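Local atomic coordinates of 6b protein (Agrobacterium vitis, PDB entry 3AQ2), a protein that probably disturbs plant cell proliferation by acting on the host's microRNA machinery, through a domain with an ADP-ribosylation fold. Residues D33-L38 and L59-R64; L41-R46 and N52-E57; D13-L18 and V70-A75; M4-W9 and L80-P85. All coordinates share one frame; numbering follows the deposited sequence.

Four contacts illustrate how chemistry follows position in a single-chain fold. Interaction 1 is largely buried and joins the end of helix 20-38 to strand 58-60, with an apolar pair inside and a salt bridge at the margin. Interaction 2 touches it through the two-stranded sheet 41-43/58-60, where Leu59 N lies 2.7 Å from Val42 O, but it is richer in aromatic, cationic and water-mediated contacts. Interactions 3 and 4 use opposite ends of helix 72-81: the first is a surface network of charges, the second a partly buried meeting of an arginine with the N-terminal residues. Val6 of interaction 4 also packs on Val42 and Phe44 of interaction 2.

Interaction 1: D33-L38 and L59-R64; sequences DFRSTL and LLSDQR
The salt bridge between Arg35 and Asp62 is unusual in combining a close approach, 2.7 Å from Arg35 NH1 to Asp62 OD1, with an acid that lies over one face of the guanidinium. The planes of the two groups are 83° apart, so they do not meet in the paired, side-by-side manner, and the geometry is not that of a hydrogen bond. The pairing is therefore carried by charge and by one close nitrogen-oxygen approach. The arginine chain is folded to make it: CG leaves anti to the backbone N (chi1 162°), and a turn at chi2 followed by another at chi3 carries the guanidinium over to Asp62, which is the centre of an inverse gamma turn. On the way, Arg35 CD passes Ser61 OG at 3.2 Å. That hydroxyl has its polar partner in the link after the helix, where it hydrogen-bonds Ser39 O, and the aliphatic part of the arginine lies against it.

Deeper in, the chemistry changes. Leu59 CD1 sits at the edge of the Phe34 ring, near its plane, 3.7 Å from CZ, and the two side chains cross at about a right angle. Leu38 CD1, one helical turn further along, lies over a face of the same ring. The apolar pair joins the helix to strand 58-60, while the salt bridge joins it to the turn after that strand. Trp9 meets Phe34 edge-to-face, Leu59 pairs through its backbone with Val42 of strand 41-43, and the contact thus ties the C-terminal end of helix 20-38 to the small antiparallel sheet 41-43/58-60.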
# COMPACT_ATOMS: atom_id res chain seq x y z
N ASP A 33 7.46 14.81 -1.77
CA ASP A 33 6.41 15.84 -1.95
C ASP A 33 5.24 15.63 -1.00
O ASP A 33 4.64 16.60 -0.50
CB ASP A 33 5.88 15.86 -3.38
CG ASP A 33 6.89 16.40 -4.40
OD1 ASP A 33 7.95 16.93 -4.00
OD2 ASP A 33 6.59 16.28 -5.60
N PHE A 34 4.91 14.36 -0.77
CA PHE A 34 3.87 13.97 0.18
C PHE A 34 4.24 14.41 1.60
O PHE A 34 3.47 15.09 2.28
CB PHE A 34 3.69 12.45 0.09
CG PHE A 34 2.52 11.92 0.87
CD1 PHE A 34 1.30 11.71 0.24
CD2 PHE A 34 2.65 11.57 2.20
CE1 PHE A 34 0.22 11.18 0.93
CE2 PHE A 34 1.57 11.05 2.92
CZ PHE A 34 0.34 10.85 2.28
N ARG A 35 5.45 14.03 2.04
CA ARG A 35 5.96 14.39 3.36
C ARG A 35 6.06 15.90 3.53
O ARG A 35 5.69 16.43 4.59
CB ARG A 35 7.33 13.72 3.61
CG ARG A 35 8.16 14.36 4.76
CD ARG A 35 7.69 13.93 6.15
NE ARG A 35 7.82 14.99 7.16
CZ ARG A 35 8.96 15.37 7.75
NH1 ARG A 35 10.11 14.79 7.43
NH2 ARG A 35 8.93 16.34 8.65
N SER A 36 6.53 16.59 2.49
CA SER A 36 6.75 18.04 2.55
C SER A 36 5.45 18.79 2.81
O SER A 36 5.42 19.75 3.60
CB SER A 36 7.41 18.55 1.27
OG SER A 36 8.73 18.04 1.13
N THR A 37 4.37 18.35 2.17
CA THR A 37 3.10 19.07 2.20
C THR A 37 2.19 18.64 3.35
O THR A 37 1.34 19.41 3.77
CB THR A 37 2.31 18.92 0.89
OG1 THR A 37 2.03 17.53 0.66
CG2 THR A 37 3.10 19.50 -0.29
N LEU A 38 2.38 17.41 3.84
CA LEU A 38 1.45 16.83 4.83
C LEU A 38 2.02 16.57 6.23
O LEU A 38 1.27 16.21 7.15
CB LEU A 38 0.83 15.55 4.27
CG LEU A 38 0.06 15.63 2.94
CD1 LEU A 38 -0.42 14.24 2.53
CD2 LEU A 38 -1.13 16.56 3.02
N LEU A 59 -0.60 8.21 9.55
CA LEU A 59 0.54 7.79 8.74
C LEU A 59 1.80 8.33 9.36
O LEU A 59 1.85 9.47 9.82
CB LEU A 59 0.44 8.32 7.30
CG LEU A 59 -0.82 8.07 6.49
CD1 LEU A 59 -0.62 8.58 5.07
CD2 LEU A 59 -1.19 6.60 6.48
N LEU A 60 2.83 7.49 9.29
CA LEU A 60 4.18 7.86 9.67
C LEU A 60 4.91 8.07 8.35
O LEU A 60 5.20 7.12 7.64
CB LEU A 60 4.83 6.73 10.48
CG LEU A 60 4.18 6.24 11.79
CD1 LEU A 60 2.87 5.50 11.54
CD2 LEU A 60 5.12 5.32 12.53
N SER A 61 5.16 9.33 7.99
CA SER A 61 5.69 9.63 6.66
C SER A 61 7.21 9.70 6.60
O SER A 61 7.78 9.82 5.51
CB SER A 61 5.09 10.93 6.14
OG SER A 61 5.37 11.98 7.05
N ASP A 62 7.86 9.62 7.76
CA ASP A 62 9.32 9.48 7.85
C ASP A 62 9.73 8.01 7.70
O ASP A 62 10.47 7.46 8.54
CB ASP A 62 9.84 9.99 9.18
CG ASP A 62 9.87 11.50 9.26
OD1 ASP A 62 9.90 12.17 8.21
OD2 ASP A 62 9.87 12.02 10.40
N GLN A 63 9.23 7.37 6.66
CA GLN A 63 9.68 6.03 6.32
C GLN A 63 9.59 5.89 4.81
O GLN A 63 9.06 6.78 4.15
CB GLN A 63 8.83 4.96 7.03
CG GLN A 63 7.37 4.89 6.57
CD GLN A 63 6.55 3.87 7.35
OE1 GLN A 63 5.48 4.19 7.88
NE2 GLN A 63 7.05 2.63 7.42
N ARG A 64 10.15 4.81 4.29
CA ARG A 64 10.12 4.56 2.86
C ARG A 64 8.73 4.11 2.44
O ARG A 64 7.94 3.64 3.27
CB ARG A 64 11.15 3.49 2.49
CG ARG A 64 12.57 3.91 2.80
CD ARG A 64 13.57 2.81 2.49
NE ARG A 64 13.33 1.61 3.30
CZ ARG A 64 14.11 0.54 3.30
NH1 ARG A 64 15.21 0.50 2.55
NH2 ARG A 64 13.81 -0.49 4.07

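Interaction 2: L41-R46 and N52-E57; sequences LVYFNR and NEYDDE
Tyr43 and Tyr54 both turn CG anti to their carbonyl carbons (chi1 -74° and -68°), while Arg46 bends at chi2, and together these choices sandwich the Tyr54 ring. The setting is the connection of a beta hairpin: strand 41-43 runs out, the chain returns toward strand 58-60, and an isolated backbone bridge between Arg46 and Tyr54 lies beyond the two-stranded sheet. Over one face of Tyr54 comes Tyr43 CB in a CH-pi contact, 3.6 Å from the ring centroid. Over the opposite face the Arg46 guanidinium lies nearly flat, its plane tilted by 20°, in a cation-pi stack with CZ 3.9 Å from the centroid. The two tyrosine rings themselves are slid so far apart that they barely overlap.

Beside the stack, Asn45 and Asp55 hold each other twice. Asp55 N gives a nearly straight hydrogen bond to Asn45 O at 2.8 Å, and Asn45 ND2, with its partner in the amide plane, reaches Asp55 OD2 at 3.0 Å from above the carboxylate plane. The other carboxylate oxygen closes an Asx turn by accepting from Glu57 N, which fixes the rotation of the acid. Phe44 packs its CZ against Glu57 CG, and the carboxylate of Glu57 is held by Ser140 and Arg161. A water links Tyr54 OH to Tyr43 O, which lies 2.8 Å from the water oxygen.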
# COMPACT_ATOMS: atom_id res chain seq x y z
N LEU A 41 3.47 13.40 10.48
CA LEU A 41 2.35 12.74 11.13
C LEU A 41 1.07 13.12 10.40
O LEU A 41 0.65 14.28 10.45
CB LEU A 41 2.28 13.20 12.60
CG LEU A 41 1.45 12.39 13.60
CD1 LEU A 41 -0.01 12.34 13.22
CD2 LEU A 41 1.99 10.99 13.76
N VAL A 42 0.44 12.15 9.76
CA VAL A 42 -0.70 12.43 8.89
C VAL A 42 -1.96 11.69 9.32
O VAL A 42 -2.07 10.49 9.12
CB VAL A 42 -0.38 12.09 7.40
CG1 VAL A 42 -1.52 12.50 6.49
CG2 VAL A 42 0.91 12.77 6.95
N TYR A 43 -2.91 12.42 9.91
CA TYR A 43 -4.27 11.91 10.09
C TYR A 43 -5.03 12.15 8.80
O TYR A 43 -4.67 13.04 8.02
CB TYR A 43 -4.96 12.58 11.27
CG TYR A 43 -4.44 12.10 12.59
CD1 TYR A 43 -3.33 12.70 13.18
CD2 TYR A 43 -5.01 10.99 13.23
CE1 TYR A 43 -2.83 12.25 14.39
CE2 TYR A 43 -4.51 10.54 14.46
CZ TYR A 43 -3.41 11.17 15.02
OH TYR A 43 -2.88 10.75 16.22
N PHE A 44 -6.08 11.37 8.56
CA PHE A 44 -6.72 11.41 7.24
C PHE A 44 -8.20 11.07 7.22
O PHE A 44 -8.95 11.66 6.44
CB PHE A 44 -5.98 10.53 6.23
CG PHE A 44 -5.79 9.10 6.68
CD1 PHE A 44 -6.72 8.11 6.32
CD2 PHE A 44 -4.69 8.74 7.45
CE1 PHE A 44 -6.55 6.78 6.72
CE2 PHE A 44 -4.51 7.40 7.86
CZ PHE A 44 -5.45 6.43 7.50
N ASN A 45 -8.61 10.15 8.08
CA ASN A 45 -10.00 9.71 8.11
C ASN A 45 -10.78 10.31 9.27
O ASN A 45 -10.35 10.21 10.42
CB ASN A 45 -10.09 8.18 8.17
CG ASN A 45 -11.51 7.67 7.90
OD1 ASN A 45 -12.04 7.87 6.80
ND2 ASN A 45 -12.12 7.03 8.89
N ARG A 46 -11.93 10.91 8.95
CA ARG A 46 -12.80 11.51 9.96
C ARG A 46 -13.45 10.45 10.85
O ARG A 46 -13.85 9.38 10.38
CB ARG A 46 -13.87 12.38 9.30
CG ARG A 46 -13.30 13.55 8.50
CD ARG A 46 -12.66 14.60 9.42
NE ARG A 46 -11.78 15.50 8.67
CZ ARG A 46 -11.06 16.48 9.22
NH1 ARG A 46 -11.09 16.69 10.53
NH2 ARG A 46 -10.29 17.24 8.44
N ASN A 52 -16.12 15.66 12.89
CA ASN A 52 -15.31 16.83 12.62
C ASN A 52 -13.86 16.62 13.02
O ASN A 52 -12.98 17.38 12.59
CB ASN A 52 -15.86 18.05 13.35
CG ASN A 52 -17.33 18.29 13.09
OD1 ASN A 52 -17.77 18.35 11.94
ND2 ASN A 52 -18.08 18.45 14.16
N GLU A 53 -13.61 15.60 13.86
CA GLU A 53 -12.26 15.25 14.31
C GLU A 53 -11.79 14.02 13.55
O GLU A 53 -12.60 13.32 12.94
CB GLU A 53 -12.24 14.89 15.79
CG GLU A 53 -12.63 15.99 16.77
CD GLU A 53 -12.42 15.58 18.23
OE1 GLU A 53 -12.31 14.37 18.52
OE2 GLU A 53 -12.36 16.48 19.10
N TYR A 54 -10.49 13.75 13.59
CA TYR A 54 -9.97 12.55 12.94
C TYR A 54 -10.14 11.32 13.83
O TYR A 54 -10.22 11.44 15.06
CB TYR A 54 -8.48 12.71 12.64
CG TYR A 54 -8.16 13.74 11.58
CD1 TYR A 54 -7.52 14.93 11.92
CD2 TYR A 54 -8.45 13.50 10.24
CE1 TYR A 54 -7.20 15.87 10.95
CE2 TYR A 54 -8.14 14.44 9.26
CZ TYR A 54 -7.50 15.62 9.62
OH TYR A 54 -7.17 16.54 8.65
N ASP A 55 -10.17 10.14 13.21
CA ASP A 55 -10.09 8.89 13.99
C ASP A 55 -8.65 8.66 14.48
O ASP A 55 -7.82 9.57 14.41
CB ASP A 55 -10.71 7.69 13.24
CG ASP A 55 -9.86 7.20 12.06
OD1 ASP A 55 -8.67 7.58 11.91
OD2 ASP A 55 -10.41 6.38 11.28
N ASP A 56 -8.36 7.46 14.98
CA ASP A 56 -7.06 7.24 15.63
C ASP A 56 -5.92 6.83 14.69
O ASP A 56 -4.78 6.71 15.13
CB ASP A 56 -7.20 6.23 16.77
CG ASP A 56 -8.04 6.75 17.91
OD1 ASP A 56 -7.83 7.92 18.31
OD2 ASP A 56 -8.90 6.00 18.42
N GLU A 57 -6.22 6.62 13.41
CA GLU A 57 -5.20 6.10 12.48
C GLU A 57 -4.35 7.23 11.90
O GLU A 57 -4.90 8.23 11.41
CB GLU A 57 -5.84 5.29 11.35
CG GLU A 57 -4.82 4.50 10.54
CD GLU A 57 -5.43 3.43 9.63
OE1 GLU A 57 -6.67 3.37 9.50
OE2 GLU A 57 -4.64 2.64 9.06
O HOH W 1 -5.83 15.10 6.45
O HOH W 2 -3.95 8.30 17.21
O HOH W 3 -7.20 9.32 10.40

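Interaction 3: D13-L18 and V70-A75; sequences DLRRIL and VDEVTA
Arg15 and Glu72 meet with their flat groups almost perpendicular, guanidinium and carboxylate planes standing 89° apart. Arg15 NH1 is 3.5 Å from Glu72 OE2, a long salt bridge in which the oxygen lies obliquely to the guanidinium. Glu72 reaches across by an extended chain, CG anti to its backbone N (chi1 -161°), from the first turn of helix 72-81.

The same arginine treats its other acid quite differently. Asp13 lies at the guanidinium edge and is gripped side-on by two nitrogens: NE bonds OD1 at 2.9 Å and NH2 bonds OD2 at 2.8 Å, each nearly in the guanidinium plane and each on the syn side of its oxygen. A bend at chi3 (-71°) brings the guanidinium round to this position. Asp13 OD1 also accepts from Arg15 N, which approaches from the opposite face of the carboxylate plane and closes an Asx turn. The result is a surface salt-bridge network linking Asp13 at the end of strand 12-13, Arg15 within the type I beta turn from Leu14 to Ile17, and Glu72 in the first turn of the helix.

That helix start has its own polar fastening. Asp71 occupies the N-cap position, with OD2 accepting from Thr74 N at 3.0 Å and OD1 from the Thr74 hydroxyl, so one carboxylate takes both donors. Phe133 of strand 133-137 is touched by the side chains of Arg15, Glu72 and Ala75, and Gln76 OE1 takes a further hydrogen bond from Arg15 NH1.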
# COMPACT_ATOMS: atom_id res chain seq x y z
N ASP A 13 -0.04 9.60 -10.67
CA ASP A 13 -0.37 8.49 -11.55
C ASP A 13 0.85 8.19 -12.43
O ASP A 13 1.13 8.92 -13.38
CB ASP A 13 -1.60 8.81 -12.40
CG ASP A 13 -2.06 7.65 -13.27
OD1 ASP A 13 -1.39 6.59 -13.30
OD2 ASP A 13 -3.10 7.81 -13.94
N LEU A 14 1.57 7.13 -12.07
CA LEU A 14 2.83 6.79 -12.73
C LEU A 14 2.67 5.62 -13.70
O LEU A 14 3.66 5.01 -14.12
CB LEU A 14 3.92 6.48 -11.69
CG LEU A 14 4.15 7.59 -10.66
CD1 LEU A 14 5.21 7.17 -9.63
CD2 LEU A 14 4.50 8.91 -11.34
N ARG A 15 1.42 5.31 -14.08
CA ARG A 15 1.16 4.15 -14.95
C ARG A 15 1.82 4.22 -16.34
O ARG A 15 1.99 3.18 -16.98
CB ARG A 15 -0.34 3.88 -15.10
CG ARG A 15 -0.98 3.30 -13.85
CD ARG A 15 -2.48 3.13 -14.05
NE ARG A 15 -3.16 4.42 -14.06
CZ ARG A 15 -4.46 4.59 -14.27
NH1 ARG A 15 -5.24 3.53 -14.50
NH2 ARG A 15 -4.99 5.80 -14.26
N ARG A 16 2.16 5.42 -16.79
CA ARG A 16 2.83 5.59 -18.09
C ARG A 16 4.33 5.81 -17.93
O ARG A 16 5.02 6.13 -18.89
CB ARG A 16 2.17 6.71 -18.90
CG ARG A 16 0.69 6.45 -19.08
CD ARG A 16 0.07 7.21 -20.23
NE ARG A 16 -1.32 6.78 -20.40
CZ ARG A 16 -1.71 5.66 -21.03
NH1 ARG A 16 -0.81 4.85 -21.58
NH2 ARG A 16 -3.00 5.37 -21.12
N ILE A 17 4.82 5.61 -16.70
CA ILE A 17 6.25 5.62 -16.44
C ILE A 17 6.69 4.17 -16.28
O ILE A 17 6.51 3.56 -15.21
CB ILE A 17 6.64 6.46 -15.19
CG1 ILE A 17 6.10 7.89 -15.28
CG2 ILE A 17 8.16 6.49 -15.04
CD1 ILE A 17 6.60 8.68 -16.45
N LEU A 18 7.26 3.61 -17.35
CA LEU A 18 7.42 2.17 -17.45
C LEU A 18 8.87 1.70 -17.42
O LEU A 18 9.13 0.50 -17.35
CB LEU A 18 6.68 1.62 -18.68
CG LEU A 18 5.15 1.77 -18.62
CD1 LEU A 18 4.53 1.35 -19.94
CD2 LEU A 18 4.54 1.00 -17.45
N VAL A 70 -1.98 -4.78 -6.94
CA VAL A 70 -3.39 -4.79 -7.36
C VAL A 70 -3.49 -5.00 -8.88
O VAL A 70 -2.48 -4.96 -9.59
CB VAL A 70 -4.12 -3.46 -6.99
CG1 VAL A 70 -4.14 -3.24 -5.48
CG2 VAL A 70 -3.45 -2.26 -7.69
N ASP A 71 -4.71 -5.23 -9.37
CA ASP A 71 -4.98 -5.25 -10.81
C ASP A 71 -5.23 -3.82 -11.31
O ASP A 71 -5.36 -2.90 -10.50
CB ASP A 71 -6.20 -6.12 -11.06
CG ASP A 71 -7.41 -5.59 -10.35
OD1 ASP A 71 -7.54 -5.84 -9.13
OD2 ASP A 71 -8.21 -4.90 -11.01
N GLU A 72 -5.30 -3.60 -12.63
CA GLU A 72 -5.40 -2.21 -13.11
C GLU A 72 -6.73 -1.55 -12.76
O GLU A 72 -6.75 -0.37 -12.43
CB GLU A 72 -5.10 -2.03 -14.60
CG GLU A 72 -4.76 -0.55 -14.92
CD GLU A 72 -4.51 -0.24 -16.39
OE1 GLU A 72 -4.50 -1.17 -17.23
OE2 GLU A 72 -4.32 0.96 -16.70
N VAL A 73 -7.81 -2.31 -12.77
CA VAL A 73 -9.12 -1.74 -12.42
C VAL A 73 -9.11 -1.25 -10.97
O VAL A 73 -9.52 -0.12 -10.68
CB VAL A 73 -10.28 -2.73 -12.71
CG1 VAL A 73 -11.61 -2.16 -12.20
CG2 VAL A 73 -10.37 -2.99 -14.20
N THR A 74 -8.59 -2.09 -10.08
CA THR A 74 -8.47 -1.73 -8.66
C THR A 74 -7.53 -0.55 -8.47
O THR A 74 -7.80 0.34 -7.67
CB THR A 74 -8.03 -2.96 -7.84
OG1 THR A 74 -9.03 -3.97 -7.97
CG2 THR A 74 -7.84 -2.61 -6.37
N ALA A 75 -6.43 -0.54 -9.22
CA ALA A 75 -5.47 0.57 -9.16
C ALA A 75 -6.18 1.91 -9.45
O ALA A 75 -6.00 2.88 -8.72
CB ALA A 75 -4.32 0.33 -10.13

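Interaction 4: M4-W9 and L80-P85; sequences MTVPTW and LNRLLP
Arg82 stretches from the end of helix 72-81 toward Val6 and Pro7, and its conformation explains most of this small contact. The first torsion is displaced from the usual staggered values (chi1 -141°), the chain then runs straight through chi2, and a bend at chi3 (-56°) swings the guanidinium over to the N-terminal residues. Val6 lies alongside the arginine chain, the two side chains sliding past each other in opposite directions. Its CG1 is anti to the backbone N, though how closely this methyl fits against Arg82 is doubtful in the model. Pro7 lies over one face of the guanidinium, with its CA 3.6 Å from Arg82 NH2, so apolar ring and backbone atoms cover part of a charged group.

The polar link between the segments is a single water. It accepts from Arg82 NE at 2.8 Å, lying in the guanidinium plane at its edge, and donates to Trp9 O at 2.7 Å and to Val6 O at 3.2 Å. The water thus joins two backbone carbonyls to the arginine and gives its NE an acceptor. Val6 O belongs to the short 3-10 turn 6-8, and Trp9 O comes just after it; a bond of 2.8 Å from Trp9 N to Val6 O ties the two together. Thr5 O takes two bonds at the entrance of the turn, from Thr8 N and from Thr8 OG1, the latter at 2.7 Å. Trp9, anti at chi1, packs on Asp33 and Thr37 of helix 20-38. On the other side, the backbone of Arg82 has positive phi (57°) as the chain passes from helix 72-81 to strand 83-85, and two bonds back into the last turn complete a Schellman motif.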
# COMPACT_ATOMS: atom_id res chain seq x y z
N MET A 4 -0.73 20.57 5.44
CA MET A 4 -2.06 20.56 4.78
C MET A 4 -2.82 19.25 4.96
O MET A 4 -2.27 18.27 5.47
CB MET A 4 -1.90 20.91 3.30
CG MET A 4 -1.31 22.30 3.13
SD MET A 4 -1.41 22.91 1.44
CE MET A 4 -0.19 21.87 0.67
N THR A 5 -4.10 19.25 4.57
CA THR A 5 -4.94 18.05 4.71
C THR A 5 -4.75 17.14 3.50
O THR A 5 -4.37 17.59 2.42
CB THR A 5 -6.45 18.39 4.89
OG1 THR A 5 -6.97 18.95 3.68
CG2 THR A 5 -6.66 19.38 6.03
N VAL A 6 -5.04 15.86 3.69
CA VAL A 6 -4.86 14.87 2.63
C VAL A 6 -5.55 15.18 1.28
O VAL A 6 -4.94 14.94 0.24
CB VAL A 6 -5.18 13.44 3.14
CG1 VAL A 6 -5.36 12.48 2.00
CG2 VAL A 6 -4.07 12.97 4.05
N PRO A 7 -6.79 15.72 1.30
CA PRO A 7 -7.41 16.10 0.01
C PRO A 7 -6.60 17.07 -0.85
O PRO A 7 -6.86 17.16 -2.06
CB PRO A 7 -8.74 16.73 0.44
CG PRO A 7 -9.05 16.07 1.75
CD PRO A 7 -7.72 15.95 2.42
N THR A 8 -5.63 17.77 -0.27
CA THR A 8 -4.74 18.63 -1.08
C THR A 8 -3.78 17.83 -1.95
O THR A 8 -3.20 18.37 -2.92
CB THR A 8 -3.92 19.62 -0.23
OG1 THR A 8 -2.94 18.92 0.56
CG2 THR A 8 -4.81 20.47 0.66
N TRP A 9 -3.57 16.57 -1.59
CA TRP A 9 -2.63 15.71 -2.30
C TRP A 9 -3.25 15.10 -3.55
O TRP A 9 -4.27 14.40 -3.45
CB TRP A 9 -2.12 14.60 -1.38
CG TRP A 9 -1.21 13.64 -2.09
CD1 TRP A 9 -1.50 12.36 -2.45
CD2 TRP A 9 0.14 13.89 -2.50
NE1 TRP A 9 -0.41 11.79 -3.08
CE2 TRP A 9 0.61 12.71 -3.12
CE3 TRP A 9 0.99 15.00 -2.41
CZ2 TRP A 9 1.90 12.60 -3.65
CZ3 TRP A 9 2.28 14.89 -2.93
CH2 TRP A 9 2.72 13.70 -3.54
N LEU A 80 -7.70 7.00 -7.76
CA LEU A 80 -8.53 8.17 -8.02
C LEU A 80 -9.41 8.57 -6.85
O LEU A 80 -9.92 9.69 -6.79
CB LEU A 80 -9.40 7.95 -9.27
CG LEU A 80 -8.73 8.26 -10.62
CD1 LEU A 80 -9.40 7.50 -11.76
CD2 LEU A 80 -8.71 9.76 -10.91
N ASN A 81 -9.60 7.65 -5.91
CA ASN A 81 -10.60 7.83 -4.87
C ASN A 81 -10.06 7.76 -3.45
O ASN A 81 -10.85 7.81 -2.50
CB ASN A 81 -11.73 6.83 -5.04
CG ASN A 81 -12.49 7.03 -6.33
OD1 ASN A 81 -12.08 6.54 -7.39
ND2 ASN A 81 -13.58 7.77 -6.25
N ARG A 82 -8.74 7.67 -3.31
CA ARG A 82 -8.08 7.58 -2.00
C ARG A 82 -8.61 6.40 -1.19
O ARG A 82 -9.07 6.57 -0.05
CB ARG A 82 -8.25 8.90 -1.24
CG ARG A 82 -7.01 9.28 -0.47
CD ARG A 82 -7.20 10.60 0.27
NE ARG A 82 -7.59 11.68 -0.62
CZ ARG A 82 -8.79 12.24 -0.64
NH1 ARG A 82 -9.74 11.82 0.18
NH2 ARG A 82 -9.05 13.22 -1.50
N LEU A 83 -8.56 5.22 -1.80
CA LEU A 83 -8.99 3.99 -1.14
C LEU A 83 -7.86 2.98 -1.08
O LEU A 83 -6.98 2.96 -1.94
CB LEU A 83 -10.18 3.36 -1.87
CG LEU A 83 -11.43 4.23 -2.03
CD1 LEU A 83 -12.41 3.61 -3.02
CD2 LEU A 83 -12.09 4.46 -0.68
N LEU A 84 -7.90 2.14 -0.05
CA LEU A 84 -7.00 1.01 0.03
C LEU A 84 -7.85 -0.27 0.18
O LEU A 84 -8.75 -0.30 1.01
CB LEU A 84 -6.07 1.19 1.22
CG LEU A 84 -4.87 0.25 1.28
CD1 LEU A 84 -3.84 0.59 0.19
CD2 LEU A 84 -4.25 0.31 2.66
N PRO A 85 -7.56 -1.30 -0.64
CA PRO A 85 -8.32 -2.56 -0.56
C PRO A 85 -7.75 -3.53 0.46
O PRO A 85 -6.55 -3.49 0.76
CB PRO A 85 -8.14 -3.16 -1.95
CG PRO A 85 -6.76 -2.74 -2.36
CD PRO A 85 -6.53 -1.36 -1.70
O HOH W 4 -5.12 12.49 -1.77